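Local coordinates for protein L544 (Acanthamoeba polyphaga mimivirus, PDB 4AMQ) that is a manganese-binding nucleotidyl transferase of a giant virus, found in the virion and possibly linked to transcription-coupled DNA repair, at residues Y244-M247 and L248-L251; N353-V356 and N357-K361. One frame throughout, in Å; residues are numbered along the deposited sequence.

Contact 1: Y244-M247 and L248-L251; sequences YYFM and LFPL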
loop_
_atom_site.group_PDB
_atom_site.type_symbol
_atom_site.label_atom_id
_atom_site.label_comp_id
_atom_site.label_asym_id
_atom_site.label_seq_id
_atom_site.Cartn_x
_atom_site.Cartn_y
_atom_site.Cartn_z
ATOM N N TYR A 244 15.637 0.333 -11.695
ATOM C CA TYR A 244 15.590 1.402 -12.689
ATOM C C TYR A 244 14.194 1.934 -13.000
ATOM O O TYR A 244 14.043 3.083 -13.406
ATOM C CB TYR A 244 16.299 0.960 -13.972
ATOM C CG TYR A 244 17.779 0.716 -13.770
ATOM C CD1 TYR A 244 18.590 1.693 -13.203
ATOM C CD2 TYR A 244 18.360 -0.499 -14.118
ATOM C CE1 TYR A 244 19.942 1.474 -13.006
ATOM C CE2 TYR A 244 19.711 -0.727 -13.924
ATOM C CZ TYR A 244 20.497 0.263 -13.368
ATOM O OH TYR A 244 21.841 0.041 -13.172
ATOM N N TYR A 245 13.175 1.100 -12.817
ATOM C CA TYR A 245 11.804 1.543 -13.031
ATOM C C TYR A 245 11.370 2.522 -11.944
ATOM O O TYR A 245 10.781 3.565 -12.229
ATOM C CB TYR A 245 10.847 0.356 -13.069
ATOM C CG TYR A 245 9.398 0.768 -13.148
ATOM C CD1 TYR A 245 8.899 1.391 -14.282
ATOM C CD2 TYR A 245 8.530 0.539 -12.090
ATOM C CE1 TYR A 245 7.582 1.772 -14.362
ATOM C CE2 TYR A 245 7.201 0.914 -12.162
ATOM C CZ TYR A 245 6.735 1.529 -13.302
ATOM O OH TYR A 245 5.414 1.906 -13.388
ATOM N N PHE A 246 11.668 2.180 -10.697
ATOM C CA PHE A 246 11.276 3.019 -9.574
ATOM C C PHE A 246 12.166 4.255 -9.437
ATOM O O PHE A 246 11.784 5.238 -8.803
ATOM C CB PHE A 246 11.239 2.199 -8.283
ATOM C CG PHE A 246 10.168 1.142 -8.279
ATOM C CD1 PHE A 246 8.858 1.467 -7.958
ATOM C CD2 PHE A 246 10.462 -0.169 -8.618
ATOM C CE1 PHE A 246 7.865 0.502 -7.964
ATOM C CE2 PHE A 246 9.474 -1.137 -8.626
ATOM C CZ PHE A 246 8.174 -0.801 -8.297
ATOM N N MET A 247 13.343 4.206 -10.052
ATOM C CA MET A 247 14.246 5.349 -10.061
ATOM C C MET A 247 13.784 6.410 -11.057
ATOM O O MET A 247 14.307 7.522 -11.075
ATOM C CB MET A 247 15.676 4.901 -10.369
ATOM C CG MET A 247 16.265 3.983 -9.305
ATOM S SD MET A 247 17.643 2.979 -9.896
ATOM C CE MET A 247 18.900 4.232 -10.150
ATOM N N LEU A 248 12.803 6.062 -11.887
ATOM C CA LEU A 248 12.190 7.030 -12.788
ATOM C C LEU A 248 11.292 7.995 -12.018
ATOM O O LEU A 248 11.065 9.121 -12.456
ATOM C CB LEU A 248 11.365 6.326 -13.871
ATOM C CG LEU A 248 12.097 5.494 -14.926
ATOM C CD1 LEU A 248 11.088 4.795 -15.823
ATOM C CD2 LEU A 248 13.040 6.354 -15.752
ATOM N N PHE A 249 10.778 7.540 -10.877
ATOM C CA PHE A 249 9.874 8.343 -10.055
ATOM C C PHE A 249 10.548 9.602 -9.495
ATOM O O PHE A 249 9.952 10.679 -9.508
ATOM C CB PHE A 249 9.270 7.502 -8.922
ATOM C CG PHE A 249 8.247 6.497 -9.385
ATOM C CD1 PHE A 249 8.606 5.451 -10.219
ATOM C CD2 PHE A 249 6.922 6.605 -8.988
ATOM C CE1 PHE A 249 7.660 4.527 -10.645
ATOM C CE2 PHE A 249 5.976 5.686 -9.411
ATOM C CZ PHE A 249 6.346 4.645 -10.239
ATOM N N PRO A 250 11.783 9.474 -8.986
ATOM C CA PRO A 250 12.502 10.699 -8.609
ATOM C C PRO A 250 12.720 11.608 -9.819
ATOM O O PRO A 250 12.615 12.829 -9.698
ATOM C CB PRO A 250 13.845 10.174 -8.093
ATOM C CG PRO A 250 13.547 8.789 -7.620
ATOM C CD PRO A 250 12.503 8.258 -8.567
ATOM N N LEU A 251 13.007 11.018 -10.975
ATOM C CA LEU A 251 13.210 11.799 -12.191
ATOM C C LEU A 251 11.943 12.550 -12.585
ATOM O O LEU A 251 12.004 13.706 -12.995
ATOM C CB LEU A 251 13.675 10.908 -13.346
ATOM C CG LEU A 251 14.999 10.165 -13.164
ATOM C CD1 LEU A 251 15.379 9.444 -14.449
ATOM C CD2 LEU A 251 16.103 11.120 -12.737
#

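Contact 2: N353-V356 and N357-K361; sequences NKSV and NKQSK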
loop_
_atom_site.group_PDB
_atom_site.type_symbol
_atom_site.label_atom_id
_atom_site.label_comp_id
_atom_site.label_asym_id
_atom_site.label_seq_id
_atom_site.Cartn_x
_atom_site.Cartn_y
_atom_site.Cartn_z
ATOM N N ASN A 353 9.440 -7.386 -10.911
ATOM C CA ASN A 353 10.385 -6.330 -10.592
ATOM C C ASN A 353 11.624 -6.403 -11.464
ATOM O O ASN A 353 12.037 -5.409 -12.062
ATOM C CB ASN A 353 10.788 -6.397 -9.122
ATOM C CG ASN A 353 9.838 -5.635 -8.230
ATOM O OD1 ASN A 353 9.883 -4.406 -8.171
ATOM N ND2 ASN A 353 8.970 -6.357 -7.532
ATOM N N LYS A 354 12.220 -7.586 -11.524
ATOM C CA LYS A 354 13.412 -7.795 -12.328
ATOM C C LYS A 354 13.163 -7.353 -13.764
ATOM O O LYS A 354 13.963 -6.619 -14.345
ATOM C CB LYS A 354 13.825 -9.268 -12.295
ATOM C CG LYS A 354 15.078 -9.583 -13.096
ATOM C CD LYS A 354 15.438 -11.054 -12.988
ATOM C CE LYS A 354 15.617 -11.460 -11.535
ATOM N NZ LYS A 354 16.613 -10.595 -10.842
ATOM N N SER A 355 12.042 -7.794 -14.328
ATOM C CA SER A 355 11.723 -7.500 -15.720
ATOM C C SER A 355 11.527 -6.007 -15.991
ATOM O O SER A 355 12.111 -5.462 -16.925
ATOM C CB SER A 355 10.487 -8.283 -16.166
ATOM O OG SER A 355 10.193 -8.037 -17.531
ATOM N N VAL A 356 10.705 -5.347 -15.181
ATOM C CA VAL A 356 10.394 -3.943 -15.424
ATOM C C VAL A 356 11.626 -3.057 -15.230
ATOM O O VAL A 356 11.825 -2.086 -15.956
ATOM C CB VAL A 356 9.214 -3.445 -14.558
ATOM C CG1 VAL A 356 9.648 -3.227 -13.112
ATOM C CG2 VAL A 356 8.633 -2.170 -15.144
ATOM N N ASN A 357 12.453 -3.404 -14.251
ATOM C CA ASN A 357 13.700 -2.688 -14.015
ATOM C C ASN A 357 14.653 -2.796 -15.201
ATOM O O ASN A 357 15.310 -1.823 -15.573
ATOM C CB ASN A 357 14.373 -3.199 -12.739
ATOM C CG ASN A 357 13.670 -2.725 -11.485
ATOM O OD1 ASN A 357 13.144 -1.614 -11.445
ATOM N ND2 ASN A 357 13.656 -3.562 -10.454
ATOM N N LYS A 358 14.717 -3.986 -15.792
ATOM C CA LYS A 358 15.571 -4.228 -16.949
ATOM C C LYS A 358 15.125 -3.396 -18.146
ATOM O O LYS A 358 15.942 -2.759 -18.808
ATOM C CB LYS A 358 15.556 -5.712 -17.324
ATOM C CG LYS A 358 16.482 -6.068 -18.477
ATOM C CD LYS A 358 16.078 -7.380 -19.132
ATOM C CE LYS A 358 17.143 -7.856 -20.108
ATOM N NZ LYS A 358 17.550 -6.785 -21.061
ATOM N N GLN A 359 13.825 -3.409 -18.418
ATOM C CA GLN A 359 13.270 -2.673 -19.547
ATOM C C GLN A 359 13.272 -1.169 -19.299
ATOM O O GLN A 359 12.992 -0.384 -20.207
ATOM C CB GLN A 359 11.841 -3.132 -19.837
ATOM C CG GLN A 359 11.707 -4.599 -20.210
ATOM C CD GLN A 359 10.261 -5.013 -20.384
ATOM O OE1 GLN A 359 9.579 -4.565 -21.308
ATOM N NE2 GLN A 359 9.777 -5.861 -19.485
ATOM N N SER A 360 13.582 -0.771 -18.068
ATOM C CA SER A 360 13.520 0.638 -17.685
ATOM C C SER A 360 14.888 1.318 -17.670
ATOM O O SER A 360 14.974 2.542 -17.714
ATOM C CB SER A 360 12.858 0.793 -16.313
ATOM O OG SER A 360 11.460 0.599 -16.394
ATOM N N LYS A 361 15.950 0.519 -17.612
ATOM C CA LYS A 361 17.301 1.041 -17.419
ATOM C C LYS A 361 17.685 2.122 -18.419
ATOM O O LYS A 361 18.340 3.101 -18.059
ATOM C CB LYS A 361 18.328 -0.095 -17.456
ATOM C CG LYS A 361 19.775 0.373 -17.345
ATOM C CD LYS A 361 20.743 -0.800 -17.251
ATOM C CE LYS A 361 22.186 -0.328 -17.346
ATOM N NZ LYS A 361 22.528 0.698 -16.317
HETATM O O HOH W 1 12.213 -2.923 -7.619
#

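Contact 1: Y244-M247 and L248-L251
Tyr245 and Phe249 are brought together by different first torsions: CG of Tyr245 stands anti to the backbone N (chi1 174°), whereas CG of Phe249 lies beside its own N, anti to the carbonyl carbon. The phenylalanine edge is thereby delivered to a tyrosine face. CE1 of Phe249 is 3.9 Å from CE2 of Tyr245, displaced toward the rim of that face, and with planes at 81° and centroids 5.6 Å apart the pair is T-shaped (edge-to-face). Phe246 completes an aromatic cluster differently. One of its faces receives CD2 of Tyr245 over the ring centre, while its plane runs nearly parallel to that of Phe249 (23°) but slid so far that the two rings barely overlap.

Backbone oxygens also line the Phe249 ring. Tyr245 O lies at its edge, near the ring plane and 3.5 Å from CD1 of Phe249, and also accepts a hydrogen bond from Leu248 N at 3.2 Å. Phe249 N donates in turn to Phe246 O at 3.3 Å. Both are i-to-i+3 bonds, as in a tight turn. Pro250 has no N-H to offer; its CD instead packs against both Phe246 O and Met247 O, 3.1 Å from the former.

Beyond the turn, the hydroxyl of Tyr245 is hydrogen-bonded to the carbonyl of Ile269, and Met247 packs on Leu237 and Tyr240. Phe249 reaches Ile269 and Lys277, its side chain about 10 Å from a bound manganese ion. The whole is a type I beta turn, Tyr245 to Leu248, leading into helix 248-254, with an aromatic cluster on one flank, inside the helical domain of this nucleotidyl transferase.

Contact 2: N353-V356 and N357-K361
Asn353 and Asn357, one helical turn apart, direct their amides to a shared water rather than to each other. The water donates to OD1 of Asn353 at 2.8 Å and accepts from ND2 of Asn357 at 3.2 Å, so each amide contributes a different end to the bridge. Behind it, Asn357 N makes the regular bond to Asn353 O, 3.0 Å long with an N-H...O angle of 163°. OD1 of Asn357 turns to another partner, the backbone N of Tyr245, and ND2 of Asn353 to the carbonyl of Tyr349.

Gln359 runs back alongside Ser355. With CG beside its backbone N and the chain extended beyond it, NE2 arrives 3.0 Å from Ser355 OG and gives a weak bond to Ser355 O at 3.5 Å. Ser355 O already accepts a bond from Gln359 N at 3.1 Å. The more definite polar partners of these two ends lie outside: Tyr276 OH for Gln359 NE2, Asn315 O for Ser355 OG.

Ser360 folds its hydroxyl back onto the preceding turn, where OG donates to Val356 O at 2.7 Å, tilted 32° from the carbonyl plane. CG2 of Val356 lies 4.1 Å from Ser360 OG. A serine hydroxyl bonded to the carbonyl four residues earlier is characteristic of serine within an alpha-helix, here the long helix 334-368 of the helical domain.

Contact 1 comes first along the chain, in the loop that follows strand 209-217 and in the start of helix 248-254; contact 2 follows about a hundred residues later, within helix 334-368. Their centres are nevertheless only 11 Å apart, on the same side of the chain's centre, and both belong to the helical domain. Besides the bond between Tyr245 and Asn357, docking is evident from a weak hydrogen bond between Tyr244 OH and Lys361 NZ at 3.3 Å, and from packing of Phe246 CE2 on Asn353 OD1, also at 3.3 Å. The long helix thus receives the turn entering helix 248-254, joining early and late parts of the helical domain.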